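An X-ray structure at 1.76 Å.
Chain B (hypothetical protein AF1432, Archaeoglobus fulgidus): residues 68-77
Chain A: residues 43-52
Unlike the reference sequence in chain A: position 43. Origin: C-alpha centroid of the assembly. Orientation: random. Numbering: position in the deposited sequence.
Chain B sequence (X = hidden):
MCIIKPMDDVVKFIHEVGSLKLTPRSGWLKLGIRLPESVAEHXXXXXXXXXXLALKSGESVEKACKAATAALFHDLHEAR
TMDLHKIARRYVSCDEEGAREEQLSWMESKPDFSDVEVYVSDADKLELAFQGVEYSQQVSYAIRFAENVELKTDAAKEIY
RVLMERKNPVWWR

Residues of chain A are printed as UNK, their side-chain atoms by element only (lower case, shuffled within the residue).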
ATOM      1  N   ALA B  68      14.452 -13.399  -3.938  1.00 22.67           N
ATOM      2  CA  ALA B  68      13.002 -13.161  -3.891  1.00 24.46           C
ATOM      3  C   ALA B  68      12.618 -12.622  -2.517  1.00 25.10           C
ATOM      4  O   ALA B  68      11.953 -11.596  -2.399  1.00 24.94           O
ATOM      5  CB  ALA B  68      12.236 -14.437  -4.202  1.00 20.74           C
ATOM      6  N   THR B  69      13.090 -13.282  -1.463  1.00 24.51           N
ATOM      7  CA  THR B  69      12.770 -12.854  -0.114  1.00 22.44           C
ATOM      8  C   THR B  69      13.261 -11.462   0.170  1.00 23.52           C
ATOM      9  O   THR B  69      12.576 -10.642   0.793  1.00 21.31           O
ATOM     10  CB  THR B  69      13.366 -13.869   0.915  1.00 22.70           C
ATOM     11  OG1 THR B  69      12.912 -15.180   0.570  1.00 23.76           O
ATOM     12  CG2 THR B  69      12.961 -13.524   2.333  1.00 23.46           C
ATOM     13  N   ALA B  70      14.474 -11.160  -0.276  1.00 22.66           N
ATOM     14  CA  ALA B  70      14.988  -9.837  -0.038  1.00 21.60           C
ATOM     15  C   ALA B  70      14.112  -8.775  -0.714  1.00 21.91           C
ATOM     16  O   ALA B  70      13.928  -7.683  -0.174  1.00 22.66           O
ATOM     17  CB  ALA B  70      16.440  -9.734  -0.573  1.00 23.18           C
ATOM     18  N   ALA B  71      13.605  -9.086  -1.894  1.00 22.71           N
ATOM     19  CA  ALA B  71      12.738  -8.137  -2.617  1.00 22.20           C
ATOM     20  C   ALA B  71      11.427  -7.922  -1.848  1.00 24.57           C
ATOM     21  O   ALA B  71      10.853  -6.827  -1.898  1.00 24.67           O
ATOM     22  CB  ALA B  71      12.425  -8.657  -4.000  1.00 21.30           C
ATOM     23  N   LEU B  72      10.951  -8.944  -1.146  1.00 25.68           N
ATOM     24  CA  LEU B  72       9.714  -8.783  -0.355  1.00 25.79           C
ATOM     25  C   LEU B  72       9.902  -7.810   0.794  1.00 28.04           C
ATOM     26  O   LEU B  72       8.979  -7.079   1.180  1.00 28.08           O
ATOM     27  CB  LEU B  72       9.281 -10.109   0.237  1.00 26.31           C
ATOM     28  CG  LEU B  72       8.798 -11.197  -0.690  1.00 26.92           C
ATOM     29  CD1 LEU B  72       8.630 -12.475   0.162  1.00 27.51           C
ATOM     30  CD2 LEU B  72       7.458 -10.807  -1.344  1.00 26.63           C
ATOM     31  N   PHE B  73      11.097  -7.805   1.384  1.00 27.43           N
ATOM     32  CA  PHE B  73      11.389  -6.919   2.494  1.00 29.08           C
ATOM     33  C   PHE B  73      11.869  -5.551   2.046  1.00 30.29           C
ATOM     34  O   PHE B  73      12.004  -4.643   2.869  1.00 31.87           O
ATOM     35  CB  PHE B  73      12.463  -7.546   3.401  1.00 29.65           C
ATOM     36  CG  PHE B  73      11.940  -8.621   4.305  1.00 29.42           C
ATOM     37  CD1 PHE B  73      11.484  -8.305   5.590  1.00 31.93           C
ATOM     38  CD2 PHE B  73      11.816  -9.926   3.853  1.00 30.78           C
ATOM     39  CE1 PHE B  73      10.898  -9.291   6.409  1.00 32.59           C
ATOM     40  CE2 PHE B  73      11.238 -10.926   4.652  1.00 31.78           C
ATOM     41  CZ  PHE B  73      10.772 -10.607   5.935  1.00 32.10           C
ATOM     42  N   HIS B  74      12.117  -5.402   0.750  1.00 31.60           N
ATOM     43  CA  HIS B  74      12.666  -4.181   0.175  1.00 34.30           C
ATOM     44  C   HIS B  74      12.012  -2.847   0.552  1.00 34.92           C
ATOM     45  O   HIS B  74      12.694  -1.911   0.972  1.00 35.75           O
ATOM     46  CB  HIS B  74      12.722  -4.339  -1.349  1.00 36.29           C
ATOM     47  CG  HIS B  74      13.566  -3.311  -2.033  1.00 39.08           C
ATOM     48  ND1 HIS B  74      13.199  -2.722  -3.229  1.00 39.23           N
ATOM     49  CD2 HIS B  74      14.771  -2.786  -1.707  1.00 39.20           C
ATOM     50  CE1 HIS B  74      14.143  -1.878  -3.606  1.00 40.80           C
ATOM     51  NE2 HIS B  74      15.107  -1.897  -2.701  1.00 39.49           N
ATOM     52  N   ASP B  75      10.699  -2.731   0.421  1.00 35.60           N
ATOM     53  CA  ASP B  75      10.084  -1.453   0.779  1.00 36.51           C
ATOM     54  C   ASP B  75       9.298  -1.577   2.056  1.00 35.43           C
ATOM     55  O   ASP B  75       8.432  -0.761   2.306  1.00 35.58           O
ATOM     56  CB  ASP B  75       9.122  -0.963  -0.320  1.00 37.96           C
ATOM     57  CG  ASP B  75       9.736  -0.985  -1.700  1.00 39.20           C
ATOM     58  OD1 ASP B  75      10.941  -0.644  -1.840  1.00 41.27           O
ATOM     59  OD2 ASP B  75       9.002  -1.335  -2.654  1.00 38.96           O
ATOM     60  N   LEU B  76       9.591  -2.584   2.876  1.00 34.21           N
ATOM     61  CA  LEU B  76       8.809  -2.783   4.073  1.00 33.68           C
ATOM     62  C   LEU B  76       8.582  -1.575   4.925  1.00 33.17           C
ATOM     63  O   LEU B  76       7.475  -1.380   5.450  1.00 33.09           O
ATOM     64  CB  LEU B  76       9.393  -3.886   4.945  1.00 34.41           C
ATOM     65  CG  LEU B  76       8.925  -5.285   4.575  1.00 36.29           C
ATOM     66  CD1 LEU B  76       9.152  -6.183   5.794  1.00 36.45           C
ATOM     67  CD2 LEU B  76       7.426  -5.302   4.211  1.00 35.60           C
ATOM     68  N   HIS B  77       9.614  -0.762   5.084  1.00 31.27           N
ATOM     69  CA  HIS B  77       9.476   0.432   5.919  1.00 31.93           C
ATOM     70  C   HIS B  77       8.438   1.397   5.355  1.00 29.74           C
ATOM     71  O   HIS B  77       7.981   2.275   6.072  1.00 30.94           O
ATOM     72  CB  HIS B  77      10.808   1.174   6.035  1.00 33.23           C
ATOM     73  CG  HIS B  77      11.314   1.683   4.725  1.00 34.74           C
ATOM     74  ND1 HIS B  77      11.944   0.870   3.809  1.00 34.60           N
ATOM     75  CD2 HIS B  77      11.180   2.893   4.127  1.00 36.27           C
ATOM     76  CE1 HIS B  77      12.167   1.553   2.699  1.00 35.53           C
ATOM     77  NE2 HIS B  77      11.714   2.782   2.866  1.00 35.04           N
TER
ATOM     78  N   UNK A  43      -0.539 -13.455  -1.416  1.00 19.67           N
ATOM     79  CA  UNK A  43       0.761 -14.173  -1.566  1.00 19.77           C
ATOM     80  C   UNK A  43       1.908 -13.381  -0.951  1.00 20.43           C
ATOM     81  O   UNK A  43       2.844 -13.943  -0.357  1.00 20.00           O
ATOM     82  n   UNK A  43      -0.513 -16.200  -2.998  1.00 23.81           N
ATOM     83  c   UNK A  43       1.083 -14.382  -3.033  1.00 19.65           C
ATOM     84  c   UNK A  43       0.084 -15.264  -3.732  1.00 21.36           C
ATOM     85  o   UNK A  43      -0.135 -15.119  -4.940  1.00 25.68           O
ATOM     86  N   UNK A  44       1.862 -12.066  -1.135  1.00 17.41           N
ATOM     87  CA  UNK A  44       2.868 -11.193  -0.557  1.00 16.64           C
ATOM     88  C   UNK A  44       2.964 -11.407   0.930  1.00 18.49           C
ATOM     89  O   UNK A  44       4.045 -11.704   1.463  1.00 18.10           O
ATOM     90  c   UNK A  44       5.434  -7.582   0.407  1.00 18.07           C
ATOM     91  c   UNK A  44       4.881  -6.914   1.497  1.00 17.50           C
ATOM     92  c   UNK A  44       2.762  -8.042   1.076  1.00 18.73           C
ATOM     93  c   UNK A  44       3.331  -8.718  -0.022  1.00 17.30           C
ATOM     94  c   UNK A  44       4.692  -8.468  -0.346  1.00 16.38           C
ATOM     95  c   UNK A  44       2.517  -9.704  -0.828  1.00 15.36           C
ATOM     96  c   UNK A  44       3.524  -7.138   1.846  1.00 18.64           C
ATOM     97  N   UNK A  45       1.841 -11.223   1.639  1.00 16.02           N
ATOM     98  CA  UNK A  45       1.939 -11.359   3.069  1.00 14.51           C
ATOM     99  C   UNK A  45       2.109 -12.810   3.505  1.00 14.35           C
ATOM    100  O   UNK A  45       2.775 -13.061   4.510  1.00 17.42           O
ATOM    101  c   UNK A  45       0.092  -9.747   6.063  1.00 18.31           C
ATOM    102  c   UNK A  45       0.945 -10.733   5.300  1.00 14.54           C
ATOM    103  c   UNK A  45      -2.294  -9.407   6.602  1.00 17.85           C
ATOM    104  n   UNK A  45      -3.575  -9.647   6.352  1.00 16.31           N
ATOM    105  n   UNK A  45      -1.968  -8.546   7.544  1.00 17.27           N
ATOM    106  c   UNK A  45       0.752 -10.714   3.793  1.00 15.57           C
ATOM    107  n   UNK A  45      -1.344 -10.006   5.878  1.00 17.54           N
ATOM    108  N   UNK A  46       1.544 -13.747   2.747  1.00 14.54           N
ATOM    109  CA  UNK A  46       1.699 -15.145   3.134  1.00 14.47           C
ATOM    110  C   UNK A  46       3.198 -15.504   3.027  1.00 17.86           C
ATOM    111  O   UNK A  46       3.701 -16.300   3.846  1.00 19.39           O
ATOM    112  c   UNK A  46       0.888 -16.039   2.221  1.00 15.66           C
ATOM    113  N   UNK A  47       3.874 -14.941   2.025  1.00 17.12           N
ATOM    114  CA  UNK A  47       5.313 -15.213   1.866  1.00 18.58           C
ATOM    115  C   UNK A  47       6.082 -14.710   3.060  1.00 19.94           C
ATOM    116  O   UNK A  47       6.922 -15.430   3.611  1.00 20.84           O
ATOM    117  c   UNK A  47       5.841 -14.625   0.542  1.00 19.06           C
ATOM    118  N   UNK A  48       5.802 -13.484   3.515  1.00 18.39           N
ATOM    119  CA  UNK A  48       6.458 -12.965   4.686  1.00 18.51           C
ATOM    120  C   UNK A  48       6.108 -13.836   5.908  1.00 20.53           C
ATOM    121  O   UNK A  48       6.978 -14.184   6.732  1.00 19.12           O
ATOM    122  c   UNK A  48       6.557 -10.908   6.229  1.00 21.07           C
ATOM    123  c   UNK A  48       6.079 -11.471   4.867  1.00 19.16           C
ATOM    124  c   UNK A  48       6.703 -10.674   3.709  1.00 20.82           C
ATOM    125  c   UNK A  48       6.264  -9.224   3.662  1.00 23.50           C
ATOM    126  N   UNK A  49       4.843 -14.224   6.046  1.00 18.44           N
ATOM    127  CA  UNK A  49       4.511 -15.091   7.174  1.00 18.12           C
ATOM    128  C   UNK A  49       5.271 -16.440   7.118  1.00 19.54           C
ATOM    129  O   UNK A  49       5.694 -16.940   8.160  1.00 19.97           O
ATOM    130  c   UNK A  49       3.002 -15.387   7.197  1.00 16.24           C
ATOM    131  c   UNK A  49       2.278 -14.061   7.574  1.00 17.59           C
ATOM    132  c   UNK A  49       2.666 -16.455   8.247  1.00 17.88           C
ATOM    133  c   UNK A  49       0.684 -14.172   7.448  1.00 17.78           C
ATOM    134  N   UNK A  50       5.408 -17.010   5.918  1.00 20.66           N
ATOM    135  CA  UNK A  50       6.075 -18.311   5.768  1.00 21.36           C
ATOM    136  C   UNK A  50       7.536 -18.185   6.222  1.00 23.60           C
ATOM    137  O   UNK A  50       8.070 -19.093   6.870  1.00 24.16           O
ATOM    138  c   UNK A  50       5.989 -18.792   4.339  1.00 19.53           C
ATOM    139  N   UNK A  51       8.153 -17.054   5.893  1.00 23.78           N
ATOM    140  CA  UNK A  51       9.526 -16.731   6.305  1.00 24.75           C
ATOM    141  C   UNK A  51       9.543 -16.743   7.841  1.00 26.11           C
ATOM    142  O   UNK A  51      10.370 -17.410   8.474  1.00 23.90           O
ATOM    143  c   UNK A  51      11.419 -13.968   7.200  1.00 24.64           C
ATOM    144  c   UNK A  51      13.658 -14.894   5.808  1.00 24.72           C
ATOM    145  c   UNK A  51       9.882 -15.349   5.790  1.00 23.05           C
ATOM    146  c   UNK A  51      12.693 -13.505   7.544  1.00 27.59           C
ATOM    147  c   UNK A  51      11.251 -14.883   6.172  1.00 25.45           C
ATOM    148  c   UNK A  51      13.817 -13.989   6.820  1.00 25.88           C
ATOM    149  c   UNK A  51      12.372 -15.349   5.477  1.00 27.35           C
ATOM    150  N   UNK A  52       8.598 -16.021   8.453  1.00 24.16           N
ATOM    151  CA  UNK A  52       8.515 -15.984   9.906  1.00 25.07           C
ATOM    152  C   UNK A  52       8.310 -17.372  10.530  1.00 23.88           C
ATOM    153  O   UNK A  52       8.951 -17.703  11.546  1.00 25.48           O
ATOM    154  c   UNK A  52       7.727 -13.601  10.084  1.00 24.22           C
ATOM    155  c   UNK A  52       7.130 -15.215  11.878  1.00 25.91           C
ATOM    156  c   UNK A  52       6.518 -12.634  10.227  1.00 23.37           C
ATOM    157  c   UNK A  52       7.364 -15.064  10.365  1.00 23.91           C
TER

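Position 43 of chain A carries two carbons, the second bonded to one oxygen and one nitrogen. That is a short side chain ending in an amide. It covers nothing on chain B, and its end leads away. The residue is Asn A43, which differs from the Ser of the reference sequence. Its ND2 is hydrogen-bonded elsewhere in the structure.

Position 44 has one carbon followed by a ring of six carbons, with no oxygen on the ring. The ring lies near Leu B72 and Leu B76. This is Phe A44, with chi1 in the t well. Its CB points sideways, but the ring comes nearer to chain B. Phe A44 CD1 lies 3.8 Å from Leu B72 CD2, and Phe A44 CZ lies 4.1 Å from Leu B76 CD2. The backbone oxygen of Leu B72 sits at the ring edge, with Leu B72 O 3.7 Å from Phe A44 CE1.

Position 45 shows three carbons, a nitrogen, then a carbon bearing two more nitrogens. This guanidinium chain identifies Arg A45. Its CB points away from chain B, and its nitrogens are hydrogen-bonded elsewhere in the structure.

Position 46 has a single side-chain carbon, out of reach of chain B. It is Ala A46.

Position 47 also has one side-chain carbon, but this one points toward chain B. The CB of position 47 is 3.5 Å from Leu B72 CD1. The residue is Ala A47. The leucine methyl packs directly against this CB.

Position 48 has four carbons, forked at the first, with one arm two carbons long. It lies among Leu B72, Phe B73 and Leu B76. A fork at the first carbon with unequal arms means Ile A48. Ile A48 CD1 is 4.1 Å from Leu B76 CD2, and Ile A48 CG2 is 4.2 Å from Phe B73 CZ.

Position 49 repeats the same forked four-carbon pattern, but is out of reach of chain B. It is Ile A49.

Position 50 has one side-chain carbon and makes no contact. It is Ala A50.

Position 51 has one carbon and a six-carbon ring. Its CA-to-CB bond points toward chain B, and the ring touches Thr B69 and Phe B73. It is Phe A51. Phe A51 CD1 is 3.7 Å from Thr B69 CG2, and Phe A51 CD2 is 3.6 Å from Phe B73 CZ. The edge of Phe B73 meets the face of Phe A51, with ring planes at 60°.

Position 52 again has four carbons forked at the first, with one longer arm. It makes no contact with chain B within these stretches. It is Ile A52.

The contact is apolar, and no hydrogen bond crosses it. The helices cross at -114°, with axes 10.5 Å apart at closest approach. Positions 44, 47, 48 and 51 recur at helical spacing, so their side chains share one side of the chain A helix. Leu B72 touches the first three, and the edge-to-face aromatic pair adds the fourth. Leu B76, at the end of a type I turn from Phe B73, extends the apolar surface beside Phe A44 and Ile A48.

Chain A (43-52) NFRAAIIAFI
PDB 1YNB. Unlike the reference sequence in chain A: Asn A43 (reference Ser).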